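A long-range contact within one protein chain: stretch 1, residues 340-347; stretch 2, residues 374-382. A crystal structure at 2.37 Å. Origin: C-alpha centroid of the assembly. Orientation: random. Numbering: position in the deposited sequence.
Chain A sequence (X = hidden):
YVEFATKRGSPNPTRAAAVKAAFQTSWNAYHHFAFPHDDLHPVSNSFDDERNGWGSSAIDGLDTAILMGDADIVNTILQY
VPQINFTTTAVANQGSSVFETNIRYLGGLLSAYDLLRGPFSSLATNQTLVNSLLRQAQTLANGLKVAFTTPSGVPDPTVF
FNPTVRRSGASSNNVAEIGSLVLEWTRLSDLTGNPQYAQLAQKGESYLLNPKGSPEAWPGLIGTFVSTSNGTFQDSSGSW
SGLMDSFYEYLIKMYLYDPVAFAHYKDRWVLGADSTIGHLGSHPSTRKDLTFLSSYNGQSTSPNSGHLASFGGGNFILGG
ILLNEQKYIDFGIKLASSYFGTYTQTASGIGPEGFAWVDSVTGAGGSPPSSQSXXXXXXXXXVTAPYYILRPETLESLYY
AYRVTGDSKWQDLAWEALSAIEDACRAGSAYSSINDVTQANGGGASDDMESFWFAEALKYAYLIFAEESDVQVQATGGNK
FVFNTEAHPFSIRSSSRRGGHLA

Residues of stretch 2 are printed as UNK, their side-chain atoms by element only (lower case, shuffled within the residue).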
# COMPACT_ATOMS: atom_id res chain seq x y z
N PHE A 340 -16.23 -0.61 2.76
CA PHE A 340 -16.63 -1.97 2.41
C PHE A 340 -18.01 -1.91 1.76
O PHE A 340 -18.37 -2.77 0.96
CB PHE A 340 -16.69 -2.87 3.63
CG PHE A 340 -17.19 -4.25 3.32
CD1 PHE A 340 -16.38 -5.17 2.65
CD2 PHE A 340 -18.50 -4.61 3.63
CE1 PHE A 340 -16.87 -6.42 2.30
CE2 PHE A 340 -18.99 -5.85 3.28
CZ PHE A 340 -18.18 -6.77 2.61
N GLY A 341 -18.78 -0.87 2.10
CA GLY A 341 -20.10 -0.70 1.53
C GLY A 341 -20.06 -0.47 0.03
O GLY A 341 -21.08 -0.64 -0.65
N THR A 342 -18.90 -0.08 -0.51
CA THR A 342 -18.78 0.14 -1.96
C THR A 342 -18.48 -1.21 -2.62
O THR A 342 -18.52 -1.34 -3.84
CB THR A 342 -17.65 1.15 -2.32
OG1 THR A 342 -16.38 0.66 -1.89
CG2 THR A 342 -17.93 2.51 -1.68
N TYR A 343 -18.17 -2.20 -1.79
CA TYR A 343 -17.89 -3.56 -2.25
C TYR A 343 -19.23 -4.32 -2.27
O TYR A 343 -19.69 -4.79 -3.31
CB TYR A 343 -16.94 -4.26 -1.27
CG TYR A 343 -15.48 -4.32 -1.68
CD1 TYR A 343 -14.92 -5.52 -2.11
CD2 TYR A 343 -14.66 -3.19 -1.60
CE1 TYR A 343 -13.58 -5.60 -2.46
CE2 TYR A 343 -13.31 -3.26 -1.95
CZ TYR A 343 -12.78 -4.47 -2.38
OH TYR A 343 -11.45 -4.56 -2.74
N THR A 344 -19.83 -4.41 -1.08
CA THR A 344 -21.08 -5.13 -0.84
C THR A 344 -22.31 -4.64 -1.61
O THR A 344 -23.27 -5.39 -1.77
CB THR A 344 -21.42 -5.11 0.70
OG1 THR A 344 -22.47 -6.03 0.99
CG2 THR A 344 -21.87 -3.72 1.13
N GLN A 345 -22.28 -3.42 -2.13
CA GLN A 345 -23.44 -2.93 -2.85
C GLN A 345 -23.39 -2.97 -4.38
O GLN A 345 -24.39 -2.68 -5.04
CB GLN A 345 -23.80 -1.52 -2.35
CG GLN A 345 -24.06 -1.50 -0.85
CD GLN A 345 -24.57 -0.16 -0.35
OE1 GLN A 345 -25.78 0.10 -0.37
NE2 GLN A 345 -23.65 0.69 0.12
N THR A 346 -22.25 -3.35 -4.95
CA THR A 346 -22.18 -3.44 -6.41
C THR A 346 -22.73 -4.81 -6.82
O THR A 346 -22.99 -5.66 -5.96
CB THR A 346 -20.73 -3.33 -6.94
OG1 THR A 346 -19.95 -4.44 -6.48
CG2 THR A 346 -20.09 -2.02 -6.47
N ALA A 347 -22.91 -5.02 -8.11
CA ALA A 347 -23.43 -6.28 -8.60
C ALA A 347 -22.39 -7.39 -8.42
O ALA A 347 -22.74 -8.53 -8.12
CB ALA A 347 -23.83 -6.16 -10.08
N UNK A 374 -30.95 5.70 -9.53
CA UNK A 374 -31.54 4.85 -8.50
C UNK A 374 -30.49 4.19 -7.64
O UNK A 374 -30.68 4.03 -6.43
N UNK A 375 -29.37 3.80 -8.25
CA UNK A 375 -28.31 3.14 -7.48
C UNK A 375 -27.82 4.04 -6.35
O UNK A 375 -27.67 3.59 -5.22
c UNK A 375 -24.94 2.76 -7.22
c UNK A 375 -25.08 0.04 -6.66
c UNK A 375 -27.16 2.72 -8.41
c UNK A 375 -26.09 0.67 -7.40
c UNK A 375 -23.92 2.14 -6.49
c UNK A 375 -23.99 0.79 -6.20
c UNK A 375 -26.03 2.03 -7.68
N UNK A 376 -27.59 5.32 -6.64
CA UNK A 376 -27.12 6.25 -5.61
C UNK A 376 -28.10 6.39 -4.45
O UNK A 376 -27.70 6.46 -3.30
c UNK A 376 -24.97 9.47 -3.39
c UNK A 376 -27.19 9.85 -5.03
c UNK A 376 -25.32 8.50 -4.36
c UNK A 376 -26.85 10.82 -4.08
c UNK A 376 -26.44 8.68 -5.19
c UNK A 376 -25.75 10.62 -3.26
c UNK A 376 -26.83 7.64 -6.22
o UNK A 376 -25.45 11.56 -2.30
N UNK A 377 -29.40 6.45 -4.76
CA UNK A 377 -30.40 6.59 -3.72
C UNK A 377 -30.29 5.56 -2.61
O UNK A 377 -30.41 5.90 -1.43
c UNK A 377 -31.81 6.54 -4.33
o UNK A 377 -32.05 7.70 -5.12
N UNK A 378 -30.07 4.30 -2.96
CA UNK A 378 -29.97 3.26 -1.95
C UNK A 378 -28.53 2.88 -1.56
O UNK A 378 -28.30 2.46 -0.44
o UNK A 378 -30.12 1.42 -3.54
c UNK A 378 -30.72 2.01 -2.40
N UNK A 379 -27.58 3.05 -2.48
CA UNK A 379 -26.19 2.69 -2.19
C UNK A 379 -25.40 3.79 -1.49
O UNK A 379 -24.52 3.50 -0.68
c UNK A 379 -25.49 2.30 -3.47
N UNK A 380 -25.69 5.05 -1.81
CA UNK A 380 -24.98 6.14 -1.17
C UNK A 380 -23.76 6.62 -1.94
O UNK A 380 -22.97 7.41 -1.42
N UNK A 381 -23.60 6.17 -3.18
CA UNK A 381 -22.48 6.60 -4.01
C UNK A 381 -22.70 6.16 -5.45
O UNK A 381 -23.56 5.32 -5.72
c UNK A 381 -21.05 4.47 -3.73
c UNK A 381 -20.87 1.70 -4.21
c UNK A 381 -21.17 5.97 -3.48
c UNK A 381 -20.44 3.99 -4.88
c UNK A 381 -21.48 2.18 -3.05
c UNK A 381 -20.34 2.61 -5.13
c UNK A 381 -21.57 3.56 -2.82
N UNK A 382 -21.97 6.75 -6.39
CA UNK A 382 -22.07 6.30 -7.77
C UNK A 382 -20.64 6.07 -8.26
O UNK A 382 -19.69 6.63 -7.71
c UNK A 382 -21.80 12.17 -8.22
c UNK A 382 -23.37 10.11 -7.04
c UNK A 382 -22.52 9.81 -8.12
c UNK A 382 -22.83 7.30 -8.65
c UNK A 382 -22.65 12.43 -7.17
c UNK A 382 -22.21 8.62 -8.84
n UNK A 382 -21.01 10.31 -9.70
c UNK A 382 -21.29 8.97 -9.79
c UNK A 382 -23.43 11.41 -6.58
c UNK A 382 -21.75 10.86 -8.69

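Position 374 has backbone atoms and no side-chain atoms, and nothing of stretch 1 lies near it; it is Gly374, within a helix that begins earlier in the chain. Position 375 carries one carbon followed by a ring of six carbons, with no heteroatom. Its CA-to-CB bond points sideways, but the end of the side chain comes nearer, its ring reaching the backbone O of Gln345. A six-carbon ring without oxygen identifies Phe375; Phe375 CE2 lies 3.2 Å from Gln345 O, which sits at the ring edge, near its plane.

Position 376 has the same carbon and six-membered ring, now bearing one oxygen: Tyr376. Its side chain is out of reach of stretch 1. Position 377 has one carbon and one oxygen, also out of reach. Two such atoms, unbranched, give Ser377.

Position 378 again has one carbon then one oxygen, unbranched, which identifies Ser378; its side chain makes no close contact with stretch 1. The backbone O of Ser378 lies 3.5 Å from Gln345 OE1, but both atoms are acceptors and no hydrogen bond forms.

Position 379 has a single side-chain carbon, CB, 3.8 Å from Gln345 OE1; it is Ala379, the last residue of the helix. Position 380 has no side-chain atoms, and its phi of 93° leaves helical values. A CB here would be jammed against the carbonyl O of Ala379, so the backbone itself calls for Gly380.

Position 381 has one carbon and a plain six-carbon ring, with CA-to-CB pointing toward stretch 1. The ring lies under Thr342, whose CG2 is 3.8 Å from its centroid and 11° off the normal, a CH-pi contact over the face. This is Phe381, with chi1 at 71° (p); its CZ reaches 3.4 Å from Thr342 CA. Position 382 has one carbon, then fused five- and six-membered rings holding eight carbons and one nitrogen, the signature of Trp382, which does not touch stretch 1.

The contact, burying 278 Å² in total, combines packing with a polar link. Gln345 NE2 donates to Gly341 O at 3.0 Å (151°), a bond within stretch 1, and also to Ala379 O, where Gln345 NE2 to Ala379 O is 3.0 Å but the 130° angle makes the bond weak. The amide thus joins the carbonyl at the helix end of stretch 2 to the backbone of stretch 1. Beside it, Phe381 presents a face to Thr342, while Thr346 CG2 and Gln345 NE2 sit at its edge.

Stretch 2 (374-382) GFYSSAGFW
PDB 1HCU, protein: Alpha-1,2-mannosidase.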